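Local coordinates for protein cypemycin cysteine dehydrogenase (decarboxylating) (Streptomyces sp, PDB 6JDD) that catalyses the flavin-dependent oxidative decarboxylation of the C-terminal cysteine of the cypemycin precursor, a step in forming its aminovinyl-cysteine group, at residues A[121-129]-A[168-179]. Residues are numbered along the deposited sequence; the frame is centred on the assembly and turned at random.
Sequences APLVIADTF and VGFNLPGALAAA. With FAD (flavin-adenine dinucleotide), chain B.
With CG1 of Val-124 anti to the backbone N (chi1 -172°) and CG2 anti to the carbonyl carbon, both methyls reach the helix that begins at Leu-172: CG1 packs on CB of Ala-175 at 3.8 Å, while CG2 lies more loosely over the turn that leads to Ala-179. A branched residue suits the strand, since it turns two methyls to the helix, while alanines keep the helix surface low enough to come close. Nearer the cofactor, Thr-128 has OG1 between its backbone N and carbonyl carbon (chi1 55°), which turns CG2 to the incoming loop. There CG2 touches CG1 of Val-168 at 3.8 Å and lies beside CB of Phe-170, whose ring goes on to stack with Phe-93. Strand 123-127 runs between strands 90-95 and 149-151 in the parallel sheet of this Rossmann-like flavoprotein fold, and helix 172-185 covers one face of it. At the strand's C-terminal end, where such folds bind their cofactors, the carbonyl O of Thr-128 accepts a bond from N3 of FAD at 2.6 Å, while OG1 is hydrogen-bonded to OG of Ser-18. Replacing Thr-128 by a glycine would probably leave Ser-18 without this partner and open a gap beside Val-168 and Phe-170. One step back, Gly-169 N donates to Asp-127 O at 3.1 Å, nearly in line with the carbonyl bond. Glycine suits this place, since a beta carbon would probably crowd OD1 of Asp-127, the oxygen held in a salt bridge by Arg-154. The loop backbone passes close over the Ala-126 methyl at Gly-169 O, so a short side chain fits. Phe-170 then centres an inverse gamma turn, and Asn-171 is the N-cap of helix 172-185: its OD1 accepts from Gly-174 N at 2.8 Å, with the donor above the carbonyl plane, while ND2 is hydrogen-bonded to Pro-153 O.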
loop_
_atom_site.group_PDB
_atom_site.type_symbol
_atom_site.label_atom_id
_atom_site.label_comp_id
_atom_site.label_asym_id
_atom_site.label_seq_id
_atom_site.Cartn_x
_atom_site.Cartn_y
_atom_site.Cartn_z
ATOM N N ALA A 121 21.425 -38.066 7.935
ATOM C CA ALA A 121 20.694 -38.558 9.119
ATOM C C ALA A 121 19.432 -39.290 8.660
ATOM O O ALA A 121 18.933 -39.103 7.546
ATOM C CB ALA A 121 20.359 -37.411 10.055
ATOM N N PRO A 122 18.863 -40.153 9.532
ATOM C CA PRO A 122 17.563 -40.762 9.264
ATOM C C PRO A 122 16.500 -39.707 8.929
ATOM O O PRO A 122 16.364 -38.756 9.611
ATOM C CB PRO A 122 17.226 -41.456 10.583
ATOM C CG PRO A 122 18.556 -41.670 11.269
ATOM C CD PRO A 122 19.435 -40.527 10.835
ATOM N N LEU A 123 15.804 -39.932 7.829
ATOM C CA LEU A 123 14.752 -39.050 7.283
ATOM C C LEU A 123 13.491 -39.873 7.192
ATOM O O LEU A 123 13.461 -40.763 6.384
ATOM C CB LEU A 123 15.169 -38.598 5.883
ATOM C CG LEU A 123 14.498 -37.332 5.361
ATOM C CD1 LEU A 123 15.270 -36.766 4.211
ATOM C CD2 LEU A 123 13.069 -37.590 4.939
ATOM N N VAL A 124 12.494 -39.570 7.998
ATOM C CA VAL A 124 11.220 -40.335 8.029
ATOM C C VAL A 124 10.101 -39.469 7.479
ATOM O O VAL A 124 9.984 -38.329 7.849
ATOM C CB VAL A 124 10.883 -40.824 9.433
ATOM C CG1 VAL A 124 9.701 -41.768 9.400
ATOM C CG2 VAL A 124 12.087 -41.482 10.080
ATOM N N ILE A 125 9.280 -40.077 6.650
ATOM C CA ILE A 125 8.236 -39.370 5.876
ATOM C C ILE A 125 6.882 -39.879 6.345
ATOM O O ILE A 125 6.532 -41.059 6.072
ATOM C CB ILE A 125 8.427 -39.553 4.366
ATOM C CG1 ILE A 125 9.821 -39.101 3.953
ATOM C CG2 ILE A 125 7.332 -38.808 3.612
ATOM C CD1 ILE A 125 10.117 -39.261 2.493
ATOM N N ALA A 126 6.163 -38.989 7.004
ATOM C CA ALA A 126 4.809 -39.249 7.490
ATOM C C ALA A 126 3.856 -38.706 6.434
ATOM O O ALA A 126 3.237 -37.667 6.640
ATOM C CB ALA A 126 4.642 -38.637 8.837
ATOM N N ASP A 127 3.754 -39.453 5.336
ATOM C CA ASP A 127 2.975 -39.070 4.141
ATOM C C ASP A 127 1.485 -38.971 4.510
ATOM O O ASP A 127 0.956 -39.842 5.205
ATOM C CB ASP A 127 3.182 -40.078 3.013
ATOM C CG ASP A 127 2.918 -41.488 3.498
ATOM O OD1 ASP A 127 3.702 -41.958 4.369
ATOM O OD2 ASP A 127 1.891 -42.082 3.047
ATOM N N THR A 128 0.850 -37.948 3.948
ATOM C CA THR A 128 -0.617 -37.733 3.894
ATOM C C THR A 128 -0.967 -37.446 2.434
ATOM O O THR A 128 -1.129 -36.283 2.129
ATOM C CB THR A 128 -1.049 -36.602 4.853
ATOM O OG1 THR A 128 -0.335 -35.393 4.582
ATOM C CG2 THR A 128 -0.804 -36.941 6.304
ATOM N N PHE A 129 -1.042 -38.466 1.568
ATOM C CA PHE A 129 -1.392 -38.315 0.123
ATOM C C PHE A 129 -2.899 -38.443 -0.029
ATOM O O PHE A 129 -3.486 -39.378 0.445
ATOM C CB PHE A 129 -0.709 -39.372 -0.749
ATOM C CG PHE A 129 0.800 -39.313 -0.805
ATOM C CD1 PHE A 129 1.532 -38.484 0.017
ATOM C CD2 PHE A 129 1.497 -40.117 -1.684
ATOM C CE1 PHE A 129 2.916 -38.438 -0.063
ATOM C CE2 PHE A 129 2.881 -40.057 -1.779
ATOM C CZ PHE A 129 3.592 -39.224 -0.968
ATOM N N VAL A 168 -2.668 -44.294 5.675
ATOM C CA VAL A 168 -1.901 -43.021 5.839
ATOM C C VAL A 168 -0.808 -43.173 6.923
ATOM O O VAL A 168 -0.950 -44.005 7.880
ATOM C CB VAL A 168 -2.857 -41.830 6.083
ATOM C CG1 VAL A 168 -2.124 -40.503 6.383
ATOM C CG2 VAL A 168 -3.855 -41.705 4.931
ATOM N N GLY A 169 0.247 -42.365 6.766
ATOM C CA GLY A 169 1.490 -42.403 7.550
ATOM C C GLY A 169 1.637 -41.253 8.529
ATOM O O GLY A 169 2.753 -41.068 9.005
ATOM N N PHE A 170 0.546 -40.568 8.887
ATOM C CA PHE A 170 0.530 -39.484 9.916
ATOM C C PHE A 170 0.682 -40.068 11.324
ATOM O O PHE A 170 -0.283 -40.125 12.087
ATOM C CB PHE A 170 -0.734 -38.620 9.837
ATOM C CG PHE A 170 -0.586 -37.329 10.589
ATOM C CD1 PHE A 170 0.451 -36.454 10.279
ATOM C CD2 PHE A 170 -1.461 -37.000 11.614
ATOM C CE1 PHE A 170 0.594 -35.264 10.964
ATOM C CE2 PHE A 170 -1.322 -35.806 12.296
ATOM C CZ PHE A 170 -0.285 -34.954 11.976
ATOM N N ASN A 171 1.896 -40.476 11.658
ATOM C CA ASN A 171 2.148 -41.376 12.801
ATOM C C ASN A 171 3.464 -40.953 13.448
ATOM O O ASN A 171 4.504 -41.532 13.070
ATOM C CB ASN A 171 2.176 -42.819 12.304
ATOM C CG ASN A 171 2.495 -43.812 13.401
ATOM O OD1 ASN A 171 2.763 -43.420 14.535
ATOM N ND2 ASN A 171 2.482 -45.090 13.066
ATOM N N LEU A 172 3.429 -40.021 14.401
ATOM C CA LEU A 172 4.682 -39.552 15.055
ATOM C C LEU A 172 5.305 -40.653 15.923
ATOM O O LEU A 172 6.513 -40.887 15.857
ATOM C CB LEU A 172 4.417 -38.283 15.866
ATOM C CG LEU A 172 5.639 -37.672 16.545
ATOM C CD1 LEU A 172 6.718 -37.351 15.551
ATOM C CD2 LEU A 172 5.271 -36.413 17.278
ATOM N N PRO A 173 4.552 -41.375 16.788
ATOM C CA PRO A 173 5.188 -42.435 17.588
ATOM C C PRO A 173 5.942 -43.474 16.724
ATOM O O PRO A 173 7.122 -43.771 17.000
ATOM C CB PRO A 173 4.007 -43.041 18.358
ATOM C CG PRO A 173 2.981 -41.907 18.410
ATOM C CD PRO A 173 3.107 -41.218 17.070
ATOM N N GLY A 174 5.290 -43.957 15.659
ATOM C CA GLY A 174 5.922 -44.842 14.662
ATOM C C GLY A 174 7.142 -44.195 14.025
ATOM O O GLY A 174 8.184 -44.878 13.864
ATOM N N ALA A 175 7.045 -42.919 13.668
ATOM C CA ALA A 175 8.176 -42.209 13.046
ATOM C C ALA A 175 9.337 -42.229 14.056
ATOM O O ALA A 175 10.504 -42.361 13.651
ATOM C CB ALA A 175 7.773 -40.819 12.591
ATOM N N LEU A 176 9.058 -42.072 15.337
ATOM C CA LEU A 176 10.154 -41.927 16.344
ATOM C C LEU A 176 10.864 -43.273 16.475
ATOM O O LEU A 176 12.129 -43.304 16.561
ATOM C CB LEU A 176 9.565 -41.496 17.691
ATOM C CG LEU A 176 9.066 -40.058 17.781
ATOM C CD1 LEU A 176 8.205 -39.881 19.020
ATOM C CD2 LEU A 176 10.230 -39.081 17.799
ATOM N N ALA A 177 10.079 -44.350 16.498
ATOM C CA ALA A 177 10.611 -45.728 16.592
ATOM C C ALA A 177 11.470 -46.023 15.356
ATOM O O ALA A 177 12.623 -46.463 15.526
ATOM C CB ALA A 177 9.480 -46.712 16.747
ATOM N N ALA A 178 10.944 -45.745 14.160
ATOM C CA ALA A 178 11.688 -45.905 12.896
ATOM C C ALA A 178 12.966 -45.074 12.966
ATOM O O ALA A 178 13.998 -45.582 12.585
ATOM C CB ALA A 178 10.839 -45.502 11.729
ATOM N N ALA A 179 12.903 -43.876 13.521
ATOM C CA ALA A 179 14.118 -43.045 13.587
ATOM C C ALA A 179 15.163 -43.645 14.528
ATOM O O ALA A 179 16.309 -43.682 14.130
ATOM C CB ALA A 179 13.768 -41.640 13.975
HETATM P PA FAD B . 5.282 -25.426 -0.339
HETATM O O1A FAD B . 6.611 -24.873 0.057
HETATM O O2A FAD B . 4.053 -24.728 0.141
HETATM O O5B FAD B . 5.221 -25.570 -1.936
HETATM C C5B FAD B . 4.698 -24.464 -2.713
HETATM C C4B FAD B . 5.241 -24.542 -4.119
HETATM O O4B FAD B . 5.783 -23.249 -4.492
HETATM C C3B FAD B . 6.377 -25.549 -4.347
HETATM O O3B FAD B . 6.281 -26.154 -5.631
HETATM C C2B FAD B . 7.627 -24.672 -4.230
HETATM O O2B FAD B . 8.736 -25.208 -4.919
HETATM C C1B FAD B . 7.135 -23.380 -4.871
HETATM N N9A FAD B . 7.851 -22.193 -4.423
HETATM C C8A FAD B . 9.164 -22.104 -4.030
HETATM N N7A FAD B . 9.504 -20.885 -3.681
HETATM C C5A FAD B . 8.348 -20.132 -3.856
HETATM C C6A FAD B . 8.059 -18.768 -3.658
HETATM N N6A FAD B . 8.946 -17.879 -3.221
HETATM N N1A FAD B . 6.799 -18.355 -3.932
HETATM C C2A FAD B . 5.909 -19.255 -4.372
HETATM N N3A FAD B . 6.067 -20.557 -4.594
HETATM C C4A FAD B . 7.326 -20.934 -4.313
HETATM N N1 FAD B . -1.750 -32.239 -0.385
HETATM C C2 FAD B . -1.345 -33.464 0.023
HETATM O O2 FAD B . -0.388 -34.026 -0.514
HETATM N N3 FAD B . -1.965 -34.128 1.034
HETATM C C4 FAD B . -3.040 -33.596 1.702
HETATM O O4 FAD B . -3.568 -34.228 2.605
HETATM C C4X FAD B . -3.492 -32.322 1.306
HETATM N N5 FAD B . -4.516 -31.799 1.931
HETATM C C5X FAD B . -4.936 -30.559 1.528
HETATM C C6 FAD B . -6.034 -29.981 2.189
HETATM C C7 FAD B . -6.511 -28.741 1.838
HETATM C C7M FAD B . -7.691 -28.152 2.568
HETATM C C8 FAD B . -5.884 -28.026 0.788
HETATM C C8M FAD B . -6.387 -26.664 0.385
HETATM C C9 FAD B . -4.804 -28.582 0.132
HETATM C C9A FAD B . -4.311 -29.849 0.485
HETATM N N10 FAD B . -3.223 -30.440 -0.157
HETATM C C10 FAD B . -2.777 -31.691 0.228
HETATM C "C1'" FAD B . -2.544 -29.728 -1.254
HETATM C "C2'" FAD B . -1.259 -29.066 -0.795
HETATM O "O2'" FAD B . -1.558 -28.024 0.128
HETATM C "C3'" FAD B . -0.486 -28.486 -1.982
HETATM O "O3'" FAD B . 0.000 -29.550 -2.793
HETATM C "C4'" FAD B . 0.686 -27.591 -1.573
HETATM O "O4'" FAD B . 1.329 -27.080 -2.743
HETATM C "C5'" FAD B . 1.701 -28.319 -0.723
HETATM O "O5'" FAD B . 2.868 -27.475 -0.531
HETATM P P FAD B . 3.988 -27.915 0.530
HETATM O O1P FAD B . 4.359 -29.336 0.263
HETATM O O2P FAD B . 3.519 -27.536 1.896
HETATM O O3P FAD B . 5.210 -26.964 0.110
#